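Local coordinates for probable polyketide synthase 1 (Dictyostelium discoideum, PDB 2H84), which makes acylpyrones in vitro through its C-terminal type III polyketide synthase domain, the part described here, which catalyses iterative polyketide extension and cyclization as a homodimer, at residues C293-H298 with Y353-A358; P225-M230 with C368-V373. All coordinates share one frame; numbering follows the deposited sequence.

Interaction 1. Residues C293-H298 with Y353-A358; sequences CEFLIH and YSISLA
F295 and I355 lie side by side and point the same way. CB of I355 stands over one face of the F295 ring, 4.2 Å from its centroid and 16° off the normal, a CH-pi contact offset toward the rim. The same isoleucine carries CG1 anti to its carbonyl carbon (chi1 -64°), and that branch meets C293, with I355 CG1 3.7 Å from C293 CB. L357 CD1 approaches the F295 ring at its edge. V273 and L276 of helix 261-280 touch I355 on this face, and I269 and F272 touch L357.

E294, S354, L296 and S356 occupy the other face. L296 CD1 rests 3.9 Å from S354 CB, while V340 and A344 of helix 335-345 meet L296. S356 OG, anti to its backbone N (chi1 -169°), donates to L296 O at 2.7 Å; the same carbonyl receives a weak bond from L357 N.

Backbone bonds confirm parallel pairing: E294 N to Y353 O (3.1 Å), I355 N to E294 O (2.8 Å) and L296 N to I355 O. H298 N bonds to L357 O at 3.0 Å past the C-terminal end of strand 294-297, where the side chains of H298 and predicted active-site C157 come within about 4 Å (nearest atoms). With helices 261-280 and 335-345 on its two faces, this parallel edge of a mixed sheet fits the layered thiolase fold of chalcone synthases, and the Cys-His proximity their active site.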
ATOM      1  N   CYS A 293      12.361 -19.113  23.293  1.00 31.04           N
ATOM      2  CA  CYS A 293      11.255 -18.717  22.429  1.00 27.73           C
ATOM      3  C   CYS A 293      11.051 -19.583  21.192  1.00 26.47           C
ATOM      4  O   CYS A 293      12.001 -20.133  20.637  1.00 27.24           O
ATOM      5  CB  CYS A 293      11.434 -17.263  21.994  1.00 26.06           C
ATOM      6  SG  CYS A 293      11.615 -16.092  23.358  1.00 25.81           S
ATOM      7  N   GLU A 294       9.793 -19.708  20.777  1.00 23.83           N
ATOM      8  CA  GLU A 294       9.445 -20.466  19.584  1.00 20.66           C
ATOM      9  C   GLU A 294       9.725 -19.498  18.452  1.00 19.03           C
ATOM     10  O   GLU A 294       9.409 -18.315  18.553  1.00 18.74           O
ATOM     11  CB  GLU A 294       7.956 -20.831  19.588  1.00 21.37           C
ATOM     12  CG  GLU A 294       7.478 -21.575  18.344  1.00 21.40           C
ATOM     13  CD  GLU A 294       7.874 -23.042  18.351  1.00 23.46           C
ATOM     14  OE1 GLU A 294       7.958 -23.657  17.258  1.00 23.30           O
ATOM     15  OE2 GLU A 294       8.092 -23.584  19.458  1.00 24.55           O
ATOM     16  N   PHE A 295      10.324 -19.983  17.375  1.00 18.20           N
ATOM     17  CA  PHE A 295      10.627 -19.114  16.246  1.00 16.80           C
ATOM     18  C   PHE A 295       9.715 -19.303  15.049  1.00 16.16           C
ATOM     19  O   PHE A 295       9.729 -20.350  14.389  1.00 14.73           O
ATOM     20  CB  PHE A 295      12.087 -19.278  15.834  1.00 15.68           C
ATOM     21  CG  PHE A 295      13.026 -18.416  16.623  1.00 16.12           C
ATOM     22  CD1 PHE A 295      13.587 -17.279  16.056  1.00 15.32           C
ATOM     23  CD2 PHE A 295      13.290 -18.693  17.958  1.00 15.94           C
ATOM     24  CE1 PHE A 295      14.402 -16.437  16.805  1.00 15.08           C
ATOM     25  CE2 PHE A 295      14.105 -17.855  18.711  1.00 15.65           C
ATOM     26  CZ  PHE A 295      14.652 -16.723  18.134  1.00 15.15           C
ATOM     27  N   LEU A 296       8.918 -18.265  14.789  1.00 15.92           N
ATOM     28  CA  LEU A 296       7.960 -18.233  13.682  1.00 14.58           C
ATOM     29  C   LEU A 296       8.560 -17.308  12.634  1.00 14.27           C
ATOM     30  O   LEU A 296       8.254 -16.116  12.577  1.00 15.21           O
ATOM     31  CB  LEU A 296       6.612 -17.704  14.178  1.00 13.12           C
ATOM     32  CG  LEU A 296       6.137 -18.401  15.458  1.00 12.53           C
ATOM     33  CD1 LEU A 296       4.791 -17.848  15.883  1.00 12.35           C
ATOM     34  CD2 LEU A 296       6.070 -19.912  15.234  1.00 10.72           C
ATOM     35  N   ILE A 297       9.429 -17.881  11.812  1.00 13.02           N
ATOM     36  CA  ILE A 297      10.131 -17.142  10.781  1.00 11.70           C
ATOM     37  C   ILE A 297       9.531 -17.273   9.395  1.00 11.10           C
ATOM     38  O   ILE A 297       9.083 -18.345   8.991  1.00 11.01           O
ATOM     39  CB  ILE A 297      11.599 -17.604  10.699  1.00 13.11           C
ATOM     40  CG1 ILE A 297      12.225 -17.599  12.097  1.00 12.83           C
ATOM     41  CG2 ILE A 297      12.385 -16.691   9.749  1.00 12.96           C
ATOM     42  CD1 ILE A 297      13.650 -18.125  12.130  1.00 11.91           C
ATOM     43  N   HIS A 298       9.534 -16.156   8.674  1.00 11.72           N
ATOM     44  CA  HIS A 298       9.054 -16.099   7.301  1.00 11.53           C
ATOM     45  C   HIS A 298       9.868 -17.131   6.524  1.00 12.04           C
ATOM     46  O   HIS A 298      11.095 -17.059   6.488  1.00 13.17           O
ATOM     47  CB  HIS A 298       9.303 -14.700   6.729  1.00 11.06           C
ATOM     48  CG  HIS A 298       9.374 -14.664   5.237  1.00 10.22           C
ATOM     49  ND1 HIS A 298       8.310 -15.013   4.438  1.00 10.92           N
ATOM     50  CD2 HIS A 298      10.390 -14.342   4.401  1.00 10.26           C
ATOM     51  CE1 HIS A 298       8.667 -14.911   3.171  1.00 12.85           C
ATOM     52  NE2 HIS A 298       9.924 -14.506   3.121  1.00 11.55           N
ATOM     53  N   TYR A 353       6.386 -17.903  24.971  1.00 27.03           N
ATOM     54  CA  TYR A 353       6.598 -16.818  24.026  1.00 25.20           C
ATOM     55  C   TYR A 353       7.071 -17.238  22.633  1.00 23.96           C
ATOM     56  O   TYR A 353       7.575 -18.346  22.446  1.00 23.64           O
ATOM     57  CB  TYR A 353       7.616 -15.848  24.617  1.00 24.93           C
ATOM     58  CG  TYR A 353       7.182 -15.149  25.879  1.00 26.13           C
ATOM     59  CD1 TYR A 353       6.099 -14.277  25.863  1.00 25.82           C
ATOM     60  CD2 TYR A 353       7.854 -15.350  27.091  1.00 26.65           C
ATOM     61  CE1 TYR A 353       5.690 -13.619  27.008  1.00 26.21           C
ATOM     62  CE2 TYR A 353       7.447 -14.690  28.254  1.00 26.86           C
ATOM     63  CZ  TYR A 353       6.363 -13.827  28.198  1.00 27.64           C
ATOM     64  OH  TYR A 353       5.972 -13.161  29.335  1.00 28.31           O
ATOM     65  N   SER A 354       6.952 -16.319  21.672  1.00 21.72           N
ATOM     66  CA  SER A 354       7.382 -16.566  20.288  1.00 19.65           C
ATOM     67  C   SER A 354       8.022 -15.338  19.672  1.00 18.50           C
ATOM     68  O   SER A 354       7.617 -14.211  19.954  1.00 17.63           O
ATOM     69  CB  SER A 354       6.212 -16.992  19.392  1.00 17.97           C
ATOM     70  OG  SER A 354       5.683 -18.244  19.783  1.00 18.82           O
ATOM     71  N   ILE A 355       9.044 -15.564  18.853  1.00 17.74           N
ATOM     72  CA  ILE A 355       9.707 -14.473  18.158  1.00 16.29           C
ATOM     73  C   ILE A 355       9.409 -14.681  16.675  1.00 14.15           C
ATOM     74  O   ILE A 355       9.626 -15.776  16.137  1.00 13.18           O
ATOM     75  CB  ILE A 355      11.243 -14.484  18.381  1.00 16.91           C
ATOM     76  CG1 ILE A 355      11.556 -14.243  19.867  1.00 17.64           C
ATOM     77  CG2 ILE A 355      11.908 -13.405  17.504  1.00 16.61           C
ATOM     78  CD1 ILE A 355      13.042 -14.263  20.209  1.00 14.65           C
ATOM     79  N   SER A 356       8.868 -13.652  16.028  1.00 11.91           N
ATOM     80  CA  SER A 356       8.584 -13.753  14.606  1.00 10.70           C
ATOM     81  C   SER A 356       9.475 -12.800  13.825  1.00 11.32           C
ATOM     82  O   SER A 356       9.631 -11.626  14.170  1.00 11.27           O
ATOM     83  CB  SER A 356       7.126 -13.453  14.302  1.00  8.66           C
ATOM     84  OG  SER A 356       6.850 -13.802  12.962  1.00  5.91           O
ATOM     85  N   LEU A 357      10.064 -13.319  12.761  1.00 12.56           N
ATOM     86  CA  LEU A 357      10.961 -12.520  11.950  1.00 13.97           C
ATOM     87  C   LEU A 357      10.548 -12.562  10.480  1.00 14.42           C
ATOM     88  O   LEU A 357       9.927 -13.522  10.018  1.00 14.28           O
ATOM     89  CB  LEU A 357      12.391 -13.033  12.122  1.00 13.23           C
ATOM     90  CG  LEU A 357      12.934 -12.951  13.551  1.00 14.76           C
ATOM     91  CD1 LEU A 357      14.282 -13.656  13.625  1.00 16.71           C
ATOM     92  CD2 LEU A 357      13.075 -11.494  13.974  1.00 13.97           C
ATOM     93  N   ALA A 358      10.879 -11.498   9.762  1.00 13.52           N
ATOM     94  CA  ALA A 358      10.580 -11.398   8.353  1.00 12.68           C
ATOM     95  C   ALA A 358      11.526 -10.356   7.790  1.00 13.25           C
ATOM     96  O   ALA A 358      11.910  -9.417   8.480  1.00 12.70           O
ATOM     97  CB  ALA A 358       9.133 -10.992   8.129  1.00 11.61           C
TER

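Interaction 2. Residues P225-M230 with C368-V373; sequences PLYEVM and CFLKNV
Y227 and L370 meet obliquely on one face of an antiparallel strand pair, with L370 CD2 packed against Y227 CB and CG. V229 continues this face: its CG2 lies 3.7 Å from C368 SG. On the other face E228 and K371 run side by side, their CB atoms 3.7 Å apart. The charged ends stay beyond salt-bridge distance, E228 OE1 being 4.3 Å from K371 NZ, so any attraction is probably modest, and E228 OE2 bonds weakly to N13.

M230 SD comes to the edge of the F369 ring, in its plane, 3.5 Å from F369 CE1. This Met-aromatic contact has the sulfur 87° off the ring normal.

The backbone sets the register. E228 N to K371 O (2.8 Å) and K371 N to E228 O (2.9 Å) mark a hydrogen-bonded pair, flanked by the non-hydrogen-bonded pairs Y227 with N372 and V229 with L370. Farther out, Y227 OH bonds to M341 O of helix 335-345, and the L370 side chain also packs on M341. L226 and Y227 both face V16 of strand 15-22, forming a classic beta bulge. Strand 227-236 thus pairs antiparallel with 364-372, linking the 15-22 side of the thiolase-fold sheet to its 353-360 side.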
ATOM      1  N   PRO A 225      -8.688 -15.897  21.899  1.00 25.52           N
ATOM      2  CA  PRO A 225      -7.364 -15.410  21.502  1.00 25.12           C
ATOM      3  C   PRO A 225      -6.356 -16.495  21.144  1.00 25.72           C
ATOM      4  O   PRO A 225      -6.329 -17.562  21.758  1.00 25.48           O
ATOM      5  CB  PRO A 225      -6.926 -14.594  22.710  1.00 24.65           C
ATOM      6  CG  PRO A 225      -8.199 -14.046  23.213  1.00 25.61           C
ATOM      7  CD  PRO A 225      -9.115 -15.244  23.145  1.00 25.55           C
ATOM      8  N   LEU A 226      -5.522 -16.199  20.148  1.00 25.96           N
ATOM      9  CA  LEU A 226      -4.504 -17.129  19.672  1.00 25.25           C
ATOM     10  C   LEU A 226      -3.092 -16.696  20.063  1.00 25.23           C
ATOM     11  O   LEU A 226      -2.299 -17.513  20.530  1.00 25.02           O
ATOM     12  CB  LEU A 226      -4.605 -17.276  18.151  1.00 24.89           C
ATOM     13  CG  LEU A 226      -5.900 -17.905  17.630  1.00 24.93           C
ATOM     14  CD1 LEU A 226      -5.996 -17.752  16.116  1.00 25.06           C
ATOM     15  CD2 LEU A 226      -5.937 -19.363  18.024  1.00 24.20           C
ATOM     16  N   TYR A 227      -2.776 -15.417  19.870  1.00 23.75           N
ATOM     17  CA  TYR A 227      -1.456 -14.892  20.207  1.00 22.52           C
ATOM     18  C   TYR A 227      -1.599 -13.505  20.783  1.00 23.38           C
ATOM     19  O   TYR A 227      -2.450 -12.731  20.343  1.00 23.57           O
ATOM     20  CB  TYR A 227      -0.553 -14.767  18.972  1.00 20.67           C
ATOM     21  CG  TYR A 227      -0.191 -16.059  18.286  1.00 20.08           C
ATOM     22  CD1 TYR A 227      -0.994 -16.586  17.273  1.00 19.71           C
ATOM     23  CD2 TYR A 227       0.974 -16.749  18.632  1.00 19.83           C
ATOM     24  CE1 TYR A 227      -0.639 -17.766  16.619  1.00 18.97           C
ATOM     25  CE2 TYR A 227       1.338 -17.929  17.984  1.00 18.62           C
ATOM     26  CZ  TYR A 227       0.534 -18.429  16.980  1.00 18.76           C
ATOM     27  OH  TYR A 227       0.931 -19.571  16.327  1.00 18.34           O
ATOM     28  N   GLU A 228      -0.770 -13.183  21.768  1.00 24.11           N
ATOM     29  CA  GLU A 228      -0.809 -11.850  22.342  1.00 24.65           C
ATOM     30  C   GLU A 228       0.376 -11.100  21.764  1.00 23.89           C
ATOM     31  O   GLU A 228       1.517 -11.368  22.124  1.00 24.67           O
ATOM     32  CB  GLU A 228      -0.679 -11.878  23.862  1.00 25.25           C
ATOM     33  CG  GLU A 228      -0.857 -10.498  24.470  1.00 27.85           C
ATOM     34  CD  GLU A 228      -0.553 -10.453  25.957  1.00 30.43           C
ATOM     35  OE1 GLU A 228      -0.814 -11.465  26.655  1.00 30.97           O
ATOM     36  OE2 GLU A 228      -0.069  -9.393  26.427  1.00 29.49           O
ATOM     37  N   VAL A 229       0.111 -10.173  20.856  1.00 22.97           N
ATOM     38  CA  VAL A 229       1.189  -9.409  20.260  1.00 23.00           C
ATOM     39  C   VAL A 229       1.632  -8.290  21.204  1.00 21.62           C
ATOM     40  O   VAL A 229       1.055  -7.210  21.246  1.00 20.15           O
ATOM     41  CB  VAL A 229       0.768  -8.896  18.859  1.00 24.52           C
ATOM     42  CG1 VAL A 229      -0.519  -8.324  18.877  1.00 26.56           C
ATOM     43  CG2 VAL A 229       1.599  -7.869  18.433  1.00 24.96           C
ATOM     44  N   MET A 230       2.676  -8.584  21.966  1.00 21.96           N
ATOM     45  CA  MET A 230       3.203  -7.660  22.951  1.00 24.16           C
ATOM     46  C   MET A 230       3.884  -6.456  22.335  1.00 24.62           C
ATOM     47  O   MET A 230       3.651  -5.323  22.748  1.00 25.39           O
ATOM     48  CB  MET A 230       4.150  -8.416  23.863  1.00 25.88           C
ATOM     49  CG  MET A 230       3.477  -9.632  24.476  1.00 27.33           C
ATOM     50  SD  MET A 230       4.612 -10.658  25.382  1.00 31.81           S
ATOM     51  CE  MET A 230       5.203  -9.544  26.616  1.00 29.63           C
ATOM     52  N   CYS A 368       8.502  -9.407  15.685  1.00 21.89           N
ATOM     53  CA  CYS A 368       7.367  -9.318  16.568  1.00 23.28           C
ATOM     54  C   CYS A 368       7.526 -10.323  17.706  1.00 23.72           C
ATOM     55  O   CYS A 368       7.971 -11.450  17.489  1.00 24.31           O
ATOM     56  CB  CYS A 368       6.095  -9.598  15.786  1.00 22.91           C
ATOM     57  SG  CYS A 368       4.623  -9.155  16.668  1.00 23.34           S
ATOM     58  N   PHE A 369       7.169  -9.902  18.915  1.00 23.21           N
ATOM     59  CA  PHE A 369       7.286 -10.751  20.083  1.00 23.15           C
ATOM     60  C   PHE A 369       5.894 -11.076  20.549  1.00 22.53           C
ATOM     61  O   PHE A 369       5.151 -10.192  20.985  1.00 21.99           O
ATOM     62  CB  PHE A 369       8.089 -10.026  21.165  1.00 23.05           C
ATOM     63  CG  PHE A 369       8.431 -10.881  22.351  1.00 23.37           C
ATOM     64  CD1 PHE A 369       7.561 -10.966  23.424  1.00 22.13           C
ATOM     65  CD2 PHE A 369       9.620 -11.613  22.390  1.00 24.58           C
ATOM     66  CE1 PHE A 369       7.856 -11.769  24.518  1.00 23.05           C
ATOM     67  CE2 PHE A 369       9.930 -12.431  23.491  1.00 23.57           C
ATOM     68  CZ  PHE A 369       9.044 -12.506  24.554  1.00 23.15           C
ATOM     69  N   LEU A 370       5.528 -12.352  20.438  1.00 23.28           N
ATOM     70  CA  LEU A 370       4.188 -12.803  20.851  1.00 23.88           C
ATOM     71  C   LEU A 370       4.135 -13.734  22.057  1.00 25.13           C
ATOM     72  O   LEU A 370       5.104 -14.398  22.387  1.00 27.14           O
ATOM     73  CB  LEU A 370       3.509 -13.520  19.698  1.00 23.36           C
ATOM     74  CG  LEU A 370       3.412 -12.846  18.346  1.00 22.88           C
ATOM     75  CD1 LEU A 370       4.365 -13.546  17.403  1.00 22.35           C
ATOM     76  CD2 LEU A 370       1.991 -12.932  17.815  1.00 20.80           C
ATOM     77  N   LYS A 371       2.968 -13.786  22.685  1.00 26.50           N
ATOM     78  CA  LYS A 371       2.734 -14.647  23.832  1.00 27.72           C
ATOM     79  C   LYS A 371       1.663 -15.651  23.410  1.00 28.50           C
ATOM     80  O   LYS A 371       0.520 -15.283  23.148  1.00 27.78           O
ATOM     81  CB  LYS A 371       2.258 -13.830  25.048  1.00 29.41           C
ATOM     82  CG  LYS A 371       1.664 -14.673  26.163  1.00 29.51           C
ATOM     83  CD  LYS A 371       2.037 -14.103  27.512  1.00 30.87           C
ATOM     84  CE  LYS A 371       1.229 -14.721  28.632  1.00 30.86           C
ATOM     85  NZ  LYS A 371       1.060 -13.750  29.748  1.00 31.93           N
ATOM     86  N   ASN A 372       2.073 -16.907  23.290  1.00 30.05           N
ATOM     87  CA  ASN A 372       1.202 -17.985  22.871  1.00 32.20           C
ATOM     88  C   ASN A 372       0.082 -18.168  23.880  1.00 33.17           C
ATOM     89  O   ASN A 372       0.285 -18.758  24.939  1.00 34.29           O
ATOM     90  CB  ASN A 372       2.033 -19.265  22.725  1.00 33.08           C
ATOM     91  CG  ASN A 372       3.290 -19.049  21.895  1.00 34.52           C
ATOM     92  OD1 ASN A 372       4.331 -19.656  22.148  1.00 33.85           O
ATOM     93  ND2 ASN A 372       3.193 -18.175  20.895  1.00 35.28           N
ATOM     94  N   VAL A 373      -1.093 -17.627  23.565  1.00 34.70           N
ATOM     95  CA  VAL A 373      -2.254 -17.711  24.458  1.00 35.97           C
ATOM     96  C   VAL A 373      -3.159 -18.944  24.257  1.00 36.90           C
ATOM     97  O   VAL A 373      -3.942 -19.257  25.137  1.00 36.97           O
ATOM     98  CB  VAL A 373      -3.180 -16.498  24.311  1.00 36.02           C
ATOM     99  CG1 VAL A 373      -2.594 -15.333  24.810  1.00 35.68           C
ATOM    100  CG2 VAL A 373      -3.374 -16.174  22.979  1.00 36.45           C
TER

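Interactions 1 and 2 have centres 11 Å apart and belong to one mixed sheet, in which strands 227-236, 364-372, 353-360 and 294-297 lie side by side in that order. Along the chain the order is 225-230, 293-298, 353-358, 368-373, so interaction 1 falls wholly between the two halves of interaction 2. Consecutive strands 353-360 and 364-372 join them directly: S354 N lies 2.8 Å from L370 O, a probable hydrogen bond, and the rings of Y353 and F369 meet. Helix 335-345 touches both contacts. Together they join four neighbouring strands of the C-terminal chalcone synthase domain, running from near the predicted active-site cysteine at interaction 1 to a region away from it at interaction 2.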